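Local structure of glycosyl transferase family 9 (Veillonella parvula, 3TOV) at residues E5-R10 / P37-T42; K9-T14 / I92-H97; F28-R33 / N56-E61. The protein probably transfers a sugar, perhaps a heptose, from a nucleotide-activated donor to an acceptor, as a GT-B fold glycosyltransferase of family 9. All blocks are in the same frame, centred on the assembly; numbering follows the deposited sequence.

Contact 1: residues E5-R10 / P37-T42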
loop_
_atom_site.group_PDB
_atom_site.type_symbol
_atom_site.label_atom_id
_atom_site.label_comp_id
_atom_site.label_asym_id
_atom_site.label_seq_id
_atom_site.Cartn_x
_atom_site.Cartn_y
_atom_site.Cartn_z
ATOM N N GLU A 5 -1.737 21.439 -20.513
ATOM C CA GLU A 5 -1.410 20.446 -21.528
ATOM C C GLU A 5 -0.355 19.465 -21.027
ATOM O O GLU A 5 0.801 19.834 -20.809
ATOM C CB GLU A 5 -0.972 21.096 -22.831
ATOM C CG GLU A 5 -1.028 20.148 -24.006
ATOM C CD GLU A 5 -1.185 20.882 -25.328
ATOM O OE1 GLU A 5 -1.368 22.120 -25.304
ATOM O OE2 GLU A 5 -1.131 20.224 -26.390
ATOM N N LEU A 6 -0.774 18.215 -20.847
ATOM C CA LEU A 6 0.079 17.177 -20.287
ATOM C C LEU A 6 0.694 16.285 -21.363
ATOM O O LEU A 6 1.862 15.906 -21.265
ATOM C CB LEU A 6 -0.715 16.322 -19.299
ATOM C CG LEU A 6 -1.360 17.048 -18.114
ATOM C CD1 LEU A 6 -2.336 16.142 -17.375
ATOM C CD2 LEU A 6 -0.295 17.600 -17.170
ATOM N N ASP A 7 -0.086 15.947 -22.386
ATOM C CA ASP A 7 0.391 15.038 -23.429
ATOM C C ASP A 7 1.593 15.619 -24.184
ATOM O O ASP A 7 1.703 16.833 -24.358
ATOM C CB ASP A 7 -0.743 14.673 -24.395
ATOM C CG ASP A 7 -0.447 13.416 -25.199
ATOM O OD1 ASP A 7 0.517 12.701 -24.858
ATOM O OD2 ASP A 7 -1.185 13.133 -26.166
ATOM N N TYR A 8 2.500 14.745 -24.610
ATOM C CA TYR A 8 3.677 15.156 -25.379
ATOM C C TYR A 8 4.715 15.941 -24.566
ATOM O O TYR A 8 5.449 16.759 -25.111
ATOM C CB TYR A 8 3.263 15.939 -26.640
ATOM C CG TYR A 8 2.792 15.045 -27.762
ATOM C CD1 TYR A 8 3.672 14.176 -28.395
ATOM C CD2 TYR A 8 1.471 15.055 -28.183
ATOM C CE1 TYR A 8 3.253 13.335 -29.422
ATOM C CE2 TYR A 8 1.035 14.217 -29.216
ATOM C CZ TYR A 8 1.935 13.359 -29.835
ATOM O OH TYR A 8 1.523 12.524 -30.862
ATOM N N LYS A 9 4.785 15.677 -23.267
ATOM C CA LYS A 9 5.695 16.416 -22.396
ATOM C C LYS A 9 6.593 15.486 -21.562
ATOM O O LYS A 9 6.248 14.332 -21.316
ATOM C CB LYS A 9 4.900 17.345 -21.459
ATOM C CG LYS A 9 3.854 18.222 -22.126
ATOM C CD LYS A 9 4.478 19.091 -23.193
ATOM C CE LYS A 9 3.801 20.446 -23.266
ATOM N NZ LYS A 9 3.857 21.120 -21.935
ATOM N N ARG A 10 7.743 15.996 -21.135
ATOM C CA ARG A 10 8.574 15.285 -20.173
ATOM C C ARG A 10 8.159 15.712 -18.786
ATOM O O ARG A 10 8.190 16.898 -18.464
ATOM C CB ARG A 10 10.053 15.601 -20.367
ATOM C CG ARG A 10 10.637 15.032 -21.638
ATOM C CD ARG A 10 12.156 15.105 -21.643
ATOM N NE ARG A 10 12.741 13.772 -21.742
ATOM C CZ ARG A 10 13.336 13.143 -20.735
ATOM N NH1 ARG A 10 13.439 13.739 -19.550
ATOM N NH2 ARG A 10 13.832 11.923 -20.921
ATOM N N PRO A 37 -0.591 9.972 -23.013
ATOM C CA PRO A 37 -0.193 8.738 -23.696
ATOM C C PRO A 37 1.211 8.818 -24.268
ATOM O O PRO A 37 1.917 7.814 -24.307
ATOM C CB PRO A 37 -1.206 8.633 -24.836
ATOM C CG PRO A 37 -2.390 9.344 -24.334
ATOM C CD PRO A 37 -1.856 10.499 -23.546
ATOM N N HIS A 38 1.609 10.006 -24.701
ATOM C CA HIS A 38 2.871 10.161 -25.402
ATOM C C HIS A 38 3.930 10.783 -24.516
ATOM O O HIS A 38 5.125 10.625 -24.760
ATOM C CB HIS A 38 2.674 11.014 -26.649
ATOM C CG HIS A 38 1.549 10.552 -27.519
ATOM N ND1 HIS A 38 0.436 11.325 -27.767
ATOM C CD2 HIS A 38 1.359 9.391 -28.191
ATOM C CE1 HIS A 38 -0.385 10.667 -28.566
ATOM N NE2 HIS A 38 0.149 9.489 -28.834
ATOM N N SER A 39 3.486 11.490 -23.487
ATOM C CA SER A 39 4.398 12.151 -22.568
ATOM C C SER A 39 5.468 11.190 -22.068
ATOM O O SER A 39 5.229 9.996 -21.922
ATOM C CB SER A 39 3.624 12.714 -21.380
ATOM O OG SER A 39 2.480 13.421 -21.821
ATOM N N HIS A 40 6.658 11.718 -21.822
ATOM C CA HIS A 40 7.677 10.952 -21.133
ATOM C C HIS A 40 7.576 11.207 -19.633
ATOM O O HIS A 40 7.682 12.348 -19.164
ATOM C CB HIS A 40 9.079 11.301 -21.626
ATOM C CG HIS A 40 10.162 10.612 -20.857
ATOM N ND1 HIS A 40 10.571 11.038 -19.611
ATOM C CD2 HIS A 40 10.893 9.509 -21.142
ATOM C CE1 HIS A 40 11.517 10.231 -19.167
ATOM N NE2 HIS A 40 11.732 9.299 -20.078
ATOM N N ILE A 41 7.380 10.139 -18.877
ATOM C CA ILE A 41 7.094 10.286 -17.464
ATOM C C ILE A 41 8.173 9.633 -16.639
ATOM O O ILE A 41 8.590 8.518 -16.938
ATOM C CB ILE A 41 5.745 9.653 -17.102
ATOM C CG1 ILE A 41 4.608 10.395 -17.813
ATOM C CG2 ILE A 41 5.560 9.681 -15.608
ATOM C CD1 ILE A 41 3.257 9.692 -17.784
ATOM N N THR A 42 8.624 10.324 -15.598
ATOM C CA THR A 42 9.615 9.747 -14.703
ATOM C C THR A 42 9.226 9.920 -13.228
ATOM O O THR A 42 8.774 10.993 -12.817
ATOM C CB THR A 42 11.050 10.264 -15.011
ATOM O OG1 THR A 42 11.660 10.746 -13.812
ATOM C CG2 THR A 42 11.021 11.379 -16.058
#

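Contact 2: residues K9-T14 / I92-H97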
loop_
_atom_site.group_PDB
_atom_site.type_symbol
_atom_site.label_atom_id
_atom_site.label_comp_id
_atom_site.label_asym_id
_atom_site.label_seq_id
_atom_site.Cartn_x
_atom_site.Cartn_y
_atom_site.Cartn_z
ATOM N N LYS A 9 4.785 15.677 -23.267
ATOM C CA LYS A 9 5.695 16.416 -22.396
ATOM C C LYS A 9 6.593 15.486 -21.562
ATOM O O LYS A 9 6.248 14.332 -21.316
ATOM C CB LYS A 9 4.900 17.345 -21.459
ATOM C CG LYS A 9 3.854 18.222 -22.126
ATOM C CD LYS A 9 4.478 19.091 -23.193
ATOM C CE LYS A 9 3.801 20.446 -23.266
ATOM N NZ LYS A 9 3.857 21.120 -21.935
ATOM N N ARG A 10 7.743 15.996 -21.135
ATOM C CA ARG A 10 8.574 15.285 -20.173
ATOM C C ARG A 10 8.159 15.712 -18.786
ATOM O O ARG A 10 8.190 16.898 -18.464
ATOM C CB ARG A 10 10.053 15.601 -20.367
ATOM C CG ARG A 10 10.637 15.032 -21.638
ATOM C CD ARG A 10 12.156 15.105 -21.643
ATOM N NE ARG A 10 12.741 13.772 -21.742
ATOM C CZ ARG A 10 13.336 13.143 -20.735
ATOM N NH1 ARG A 10 13.439 13.739 -19.550
ATOM N NH2 ARG A 10 13.832 11.923 -20.921
ATOM N N ILE A 11 7.792 14.740 -17.960
ATOM C CA ILE A 11 7.205 15.037 -16.664
ATOM C C ILE A 11 7.908 14.301 -15.531
ATOM O O ILE A 11 8.253 13.127 -15.659
ATOM C CB ILE A 11 5.724 14.649 -16.657
ATOM C CG1 ILE A 11 5.020 15.239 -17.875
ATOM C CG2 ILE A 11 5.053 15.126 -15.400
ATOM C CD1 ILE A 11 3.693 14.597 -18.158
ATOM N N VAL A 12 8.128 14.991 -14.420
ATOM C CA VAL A 12 8.646 14.326 -13.234
ATOM C C VAL A 12 7.628 14.302 -12.080
ATOM O O VAL A 12 6.955 15.293 -11.794
ATOM C CB VAL A 12 9.971 14.946 -12.764
ATOM C CG1 VAL A 12 10.350 14.422 -11.392
ATOM C CG2 VAL A 12 11.050 14.630 -13.750
ATOM N N VAL A 13 7.513 13.152 -11.428
ATOM C CA VAL A 13 6.665 13.034 -10.257
ATOM C C VAL A 13 7.551 12.773 -9.050
ATOM O O VAL A 13 8.399 11.890 -9.068
ATOM C CB VAL A 13 5.630 11.909 -10.422
ATOM C CG1 VAL A 13 4.642 11.877 -9.240
ATOM C CG2 VAL A 13 4.893 12.094 -11.729
ATOM N N THR A 14 7.360 13.562 -8.007
ATOM C CA THR A 14 8.166 13.437 -6.820
ATOM C C THR A 14 7.293 12.986 -5.665
ATOM O O THR A 14 6.398 13.715 -5.235
ATOM C CB THR A 14 8.788 14.770 -6.468
ATOM O OG1 THR A 14 7.748 15.697 -6.131
ATOM C CG2 THR A 14 9.528 15.292 -7.654
ATOM N N ILE A 92 7.117 19.709 -17.115
ATOM C CA ILE A 92 6.275 19.838 -15.938
ATOM C C ILE A 92 6.798 19.000 -14.782
ATOM O O ILE A 92 7.087 17.811 -14.945
ATOM C CB ILE A 92 4.871 19.295 -16.226
ATOM C CG1 ILE A 92 4.205 20.076 -17.355
ATOM C CG2 ILE A 92 4.013 19.308 -14.965
ATOM C CD1 ILE A 92 3.258 19.232 -18.166
ATOM N N VAL A 93 6.900 19.612 -13.608
ATOM C CA VAL A 93 7.108 18.853 -12.379
ATOM C C VAL A 93 5.873 18.892 -11.462
ATOM O O VAL A 93 5.323 19.954 -11.177
ATOM C CB VAL A 93 8.352 19.329 -11.615
ATOM C CG1 VAL A 93 8.178 19.097 -10.113
ATOM C CG2 VAL A 93 9.587 18.617 -12.142
ATOM N N ILE A 94 5.448 17.716 -11.014
ATOM C CA ILE A 94 4.304 17.573 -10.127
ATOM C C ILE A 94 4.767 17.053 -8.770
ATOM O O ILE A 94 5.272 15.943 -8.682
ATOM C CB ILE A 94 3.315 16.555 -10.708
ATOM C CG1 ILE A 94 2.990 16.911 -12.154
ATOM C CG2 ILE A 94 2.064 16.471 -9.854
ATOM C CD1 ILE A 94 1.810 16.182 -12.723
ATOM N N ASN A 95 4.605 17.842 -7.712
ATOM C CA ASN A 95 4.999 17.380 -6.379
ATOM C C ASN A 95 3.792 16.882 -5.583
ATOM O O ASN A 95 2.833 17.629 -5.382
ATOM C CB ASN A 95 5.746 18.473 -5.600
ATOM C CG ASN A 95 6.184 18.006 -4.217
ATOM O OD1 ASN A 95 6.318 16.809 -3.968
ATOM N ND2 ASN A 95 6.407 18.951 -3.312
ATOM N N LEU A 96 3.848 15.619 -5.149
ATOM C CA LEU A 96 2.754 14.978 -4.409
ATOM C C LEU A 96 3.066 14.895 -2.945
ATOM O O LEU A 96 2.224 14.524 -2.150
ATOM C CB LEU A 96 2.482 13.570 -4.929
ATOM C CG LEU A 96 1.835 13.547 -6.318
ATOM C CD1 LEU A 96 1.389 12.149 -6.760
ATOM C CD2 LEU A 96 0.665 14.520 -6.342
ATOM N N HIS A 97 4.294 15.242 -2.597
ATOM C CA HIS A 97 4.769 15.132 -1.232
ATOM C C HIS A 97 5.180 16.512 -0.721
ATOM O O HIS A 97 6.266 17.027 -1.037
ATOM C CB HIS A 97 5.921 14.139 -1.167
ATOM C CG HIS A 97 6.323 13.778 0.223
ATOM N ND1 HIS A 97 7.420 12.988 0.502
ATOM C CD2 HIS A 97 5.778 14.101 1.420
ATOM C CE1 HIS A 97 7.530 12.839 1.807
ATOM N NE2 HIS A 97 6.546 13.504 2.389
#

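Contact 3: residues F28-R33 / N56-E61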
loop_
_atom_site.group_PDB
_atom_site.type_symbol
_atom_site.label_atom_id
_atom_site.label_comp_id
_atom_site.label_asym_id
_atom_site.label_seq_id
_atom_site.Cartn_x
_atom_site.Cartn_y
_atom_site.Cartn_z
ATOM N N PHE A 28 -3.429 7.000 -9.624
ATOM C CA PHE A 28 -3.072 8.303 -10.164
ATOM C C PHE A 28 -2.106 8.188 -11.368
ATOM O O PHE A 28 -2.218 8.915 -12.367
ATOM C CB PHE A 28 -2.454 9.128 -9.034
ATOM C CG PHE A 28 -1.630 10.285 -9.494
ATOM C CD1 PHE A 28 -2.136 11.571 -9.447
ATOM C CD2 PHE A 28 -0.339 10.093 -9.954
ATOM C CE1 PHE A 28 -1.370 12.644 -9.863
ATOM C CE2 PHE A 28 0.429 11.163 -10.374
ATOM C CZ PHE A 28 -0.086 12.441 -10.327
ATOM N N LEU A 29 -1.159 7.263 -11.272
ATOM C CA LEU A 29 -0.179 7.079 -12.330
ATOM C C LEU A 29 -0.757 6.450 -13.578
ATOM O O LEU A 29 -0.173 6.563 -14.664
ATOM C CB LEU A 29 0.952 6.202 -11.837
ATOM C CG LEU A 29 2.079 6.964 -11.185
ATOM C CD1 LEU A 29 3.072 5.963 -10.683
ATOM C CD2 LEU A 29 2.678 7.873 -12.225
ATOM N N GLU A 30 -1.867 5.740 -13.410
ATOM C CA GLU A 30 -2.569 5.171 -14.547
ATOM C C GLU A 30 -3.345 6.286 -15.215
ATOM O O GLU A 30 -3.333 6.423 -16.440
ATOM C CB GLU A 30 -3.528 4.080 -14.106
ATOM C CG GLU A 30 -4.475 3.632 -15.205
ATOM C CD GLU A 30 -5.567 2.680 -14.705
ATOM O OE1 GLU A 30 -5.788 2.607 -13.471
ATOM O OE2 GLU A 30 -6.200 1.998 -15.549
ATOM N N VAL A 31 -4.015 7.085 -14.391
ATOM C CA VAL A 31 -4.809 8.206 -14.873
ATOM C C VAL A 31 -3.927 9.211 -15.610
ATOM O O VAL A 31 -4.310 9.751 -16.654
ATOM C CB VAL A 31 -5.549 8.888 -13.714
ATOM C CG1 VAL A 31 -6.131 10.212 -14.149
ATOM C CG2 VAL A 31 -6.636 7.992 -13.226
ATOM N N LEU A 32 -2.738 9.447 -15.065
ATOM C CA LEU A 32 -1.801 10.347 -15.699
ATOM C C LEU A 32 -1.508 9.839 -17.083
ATOM O O LEU A 32 -1.752 10.517 -18.062
ATOM C CB LEU A 32 -0.503 10.402 -14.920
ATOM C CG LEU A 32 0.541 11.233 -15.664
ATOM C CD1 LEU A 32 0.039 12.665 -15.821
ATOM C CD2 LEU A 32 1.896 11.208 -14.971
ATOM N N ARG A 33 -0.989 8.625 -17.159
ATOM C CA ARG A 33 -0.592 8.045 -18.437
ATOM C C ARG A 33 -1.751 7.990 -19.461
ATOM O O ARG A 33 -1.523 7.911 -20.675
ATOM C CB ARG A 33 0.054 6.668 -18.209
ATOM C CG ARG A 33 0.253 5.820 -19.462
ATOM C CD ARG A 33 1.193 6.453 -20.452
ATOM N NE ARG A 33 2.572 6.355 -20.009
ATOM C CZ ARG A 33 3.518 7.218 -20.356
ATOM N NH1 ARG A 33 4.760 7.058 -19.904
ATOM N NH2 ARG A 33 3.217 8.245 -21.149
ATOM N N ASN A 56 6.533 -1.386 -14.172
ATOM C CA ASN A 56 5.279 -0.650 -14.057
ATOM C C ASN A 56 4.969 0.042 -15.360
ATOM O O ASN A 56 5.758 0.856 -15.843
ATOM C CB ASN A 56 5.322 0.396 -12.952
ATOM C CG ASN A 56 4.006 1.137 -12.818
ATOM O OD1 ASN A 56 3.769 2.108 -13.521
ATOM N ND2 ASN A 56 3.133 0.664 -11.929
ATOM N N PRO A 57 3.801 -0.258 -15.918
ATOM C CA PRO A 57 3.445 0.016 -17.314
ATOM C C PRO A 57 3.346 1.503 -17.621
ATOM O O PRO A 57 3.567 1.916 -18.760
ATOM C CB PRO A 57 2.069 -0.645 -17.459
ATOM C CG PRO A 57 1.921 -1.542 -16.245
ATOM C CD PRO A 57 2.684 -0.849 -15.170
ATOM N N ASN A 58 3.034 2.292 -16.602
ATOM C CA ASN A 58 2.768 3.707 -16.785
ATOM C C ASN A 58 4.011 4.610 -16.789
ATOM O O ASN A 58 3.967 5.751 -17.273
ATOM C CB ASN A 58 1.744 4.174 -15.750
ATOM C CG ASN A 58 0.421 3.443 -15.884
ATOM O OD1 ASN A 58 -0.403 3.782 -16.733
ATOM N ND2 ASN A 58 0.213 2.430 -15.048
ATOM N N ILE A 59 5.125 4.096 -16.277
ATOM C CA ILE A 59 6.341 4.898 -16.169
ATOM C C ILE A 59 7.416 4.568 -17.216
ATOM O O ILE A 59 7.465 3.456 -17.752
ATOM C CB ILE A 59 6.908 4.810 -14.760
ATOM C CG1 ILE A 59 5.885 5.372 -13.790
ATOM C CG2 ILE A 59 8.194 5.602 -14.646
ATOM C CD1 ILE A 59 6.349 5.352 -12.379
ATOM N N ASP A 60 8.254 5.555 -17.518
ATOM C CA ASP A 60 9.320 5.401 -18.501
ATOM C C ASP A 60 10.641 5.292 -17.780
ATOM O O ASP A 60 11.585 4.681 -18.280
ATOM C CB ASP A 60 9.405 6.628 -19.415
ATOM C CG ASP A 60 8.151 6.856 -20.211
ATOM O OD1 ASP A 60 7.727 5.931 -20.935
ATOM O OD2 ASP A 60 7.591 7.968 -20.105
ATOM N N GLU A 61 10.708 5.913 -16.610
ATOM C CA GLU A 61 11.972 6.112 -15.932
ATOM C C GLU A 61 11.718 6.315 -14.454
ATOM O O GLU A 61 10.949 7.190 -14.060
ATOM C CB GLU A 61 12.694 7.332 -16.509
ATOM C CG GLU A 61 14.210 7.218 -16.522
ATOM C CD GLU A 61 14.767 6.888 -17.908
ATOM O OE1 GLU A 61 15.281 5.763 -18.097
ATOM O OE2 GLU A 61 14.700 7.756 -18.808
#

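Contact 1: residues E5-R10 / P37-T42
From CB, the D7 chain turns CG anti to the backbone N (chi1 -161°), which carries the carboxylate across to P37 and H38. D7 CG passes 3.6 Å from P37 CD. At the tip the two oxygens divide the work. D7 OD1 accepts from the backbone H38 N at 2.9 Å, and D7 OD2 accepts from the ring atom H38 ND1, also at 2.9 Å. Both oxygens use their syn lone pairs, so the carboxylate grips H38 like a fork. D7 OD1 also takes a weak bond from Y8 N. The acid probably favours a proton on ND1.

The H38 ring is fixed on its faces too. The Y8 ring lies on one face as an offset stack, with centroids 4.3 Å apart and planes at 24°. P37 CB sits over the opposite face. H38 CB adds a CH-pi contact over the Y8 ring.

Further along, K9 O takes a weak bond from H40 N at 2.7 Å. R10 then pairs with H40 in a parallel bridge, and both side chains emerge on the same face of the sheet. The R10 guanidinium lies flat on the H40 imidazole, centres 3.9 Å apart and planes at 17°. This is the entry of two adjacent parallel strands, 10-14 and 40-46, joined by a beta-alpha-beta crossover, as expected of a Rossmann-like GT-B domain.

Contact 2: residues K9-T14 / I92-H97
The flat groups that carry this contact are peptide units, and the side chains divide between the two faces of the sheet they form. I11, V13, I92 and I94 lie on one face; V12, T14, V93 and N95 lie on the other. Along the facing margins, N-H and C=O groups interlock. I92 N meets R10 O in the carbonyl plane. The other four bonds run nearly along the C=O axis.

Strands 10-14 and 92-95 run parallel, with axes 4.9 Å apart at closest and 16° between their directions. The donors alternate. V12 N gives to I92 O at 3.1 Å, and V12 O receives I94 N at 3.0 Å with an almost straight N-H...O angle of 177°. T14 N then gives to I94 O. Just past strand 92-95, L96 N gives to T14 O at 3.2 Å, completing the last bridge, T14 with N95.

On the isoleucine face, I11 CG2 touches I94 CG1 at 4.2 Å, and V13 CG1 meets L96 CD1 obliquely at 4.1 Å. K9 CG touches I92 CD1, and the chain bends beyond it. On the other face, V12 CB packs against V93 CG2 at 3.7 Å. T14 and N95 cross at about a right angle there, near T102 of helix 100-109. The H97 ring leads away from strand 10-14, and its ND1 takes a weak bond from L16 N.

Both strands are central in a six-stranded parallel sheet. Backbone bonds satisfy the polar atoms between them and branched hydrocarbon occupies much of both faces, so the chemistry implies a structural core. K9 and R10 stand at the start of strand 10-14. T14, N95 and H97 gather at the C-terminal strand ends, where parallel alpha/beta folds commonly place their binding sites.

Contact 3: residues F28-R33 / N56-E61
A type I turn from N56 to I59 lies beside helix 26-35 and brings the CA atoms of N58 and R33 to 5.7 Å. N56 braces the turn from within. N56 OD1 accepts from N58 N at 3.2 Å, an Asx turn, although the donor stands above the carbonyl plane.

N58 presses on the helix. Its CG is anti to the carbonyl carbon (chi1 -61°), which lays the side chain over the last turns of the helix. N58 CB comes to 3.2 Å from L29 O, and N58 OD1 rests 3.3 Å from R33 CB and close to E30 CA. The R33 and N58 side chains run alongside one another in opposite senses, with guanidinium and amide planes 15° apart.

The segments belong to the N-terminal Rossmann-like domain of a GT-B protein. The turn precedes strand 61-65, the outermost strand at this side of the sheet, and the helix packs on strand 40-46. Y43 of that strand touches both L29 and I59, whose CD1 atoms meet at 3.7 Å.

R33 folds at chi2 and chi3, and this brings its head back to the turn. R33 NE and R33 NH1 both give weak bonds to N58 O, at 3.1 and 3.0 Å. R33 NH1 also forms a salt bridge with D60 OD2 at 3.0 Å. That oxygen lies in the guanidinium plane, but is itself approached from above the carboxylate plane, 42° out of it. D60 OD2 also accepts from I41 N, and R33 NH2 gives to S39 O. The E30 carboxylate turns away, and its OE1 accepts from S158 N.

How the contacts relate
All three contacts lie in the N-terminal domain, on the same side of the chain's centre. Contacts 1 and 2 have centres 10 Å apart and share K9 and R10. Strand 10-14 stands between strands 40-46 and 92-95, so I11 N bonds to H40 O while contact 2 continues the sheet on its other side. Contact 3 is about 10 Å from the centre of contact 1 and 12 Å from that of contact 2. Helix 26-35 leads into strand 40-46. The segments of contacts 1 and 3 alternate along the chain: 5-10, 28-33, 37-42, 56-61. L96 packs on F28 of helix 26-35. Together they tie the first strands and a covering helix into one alpha/beta unit.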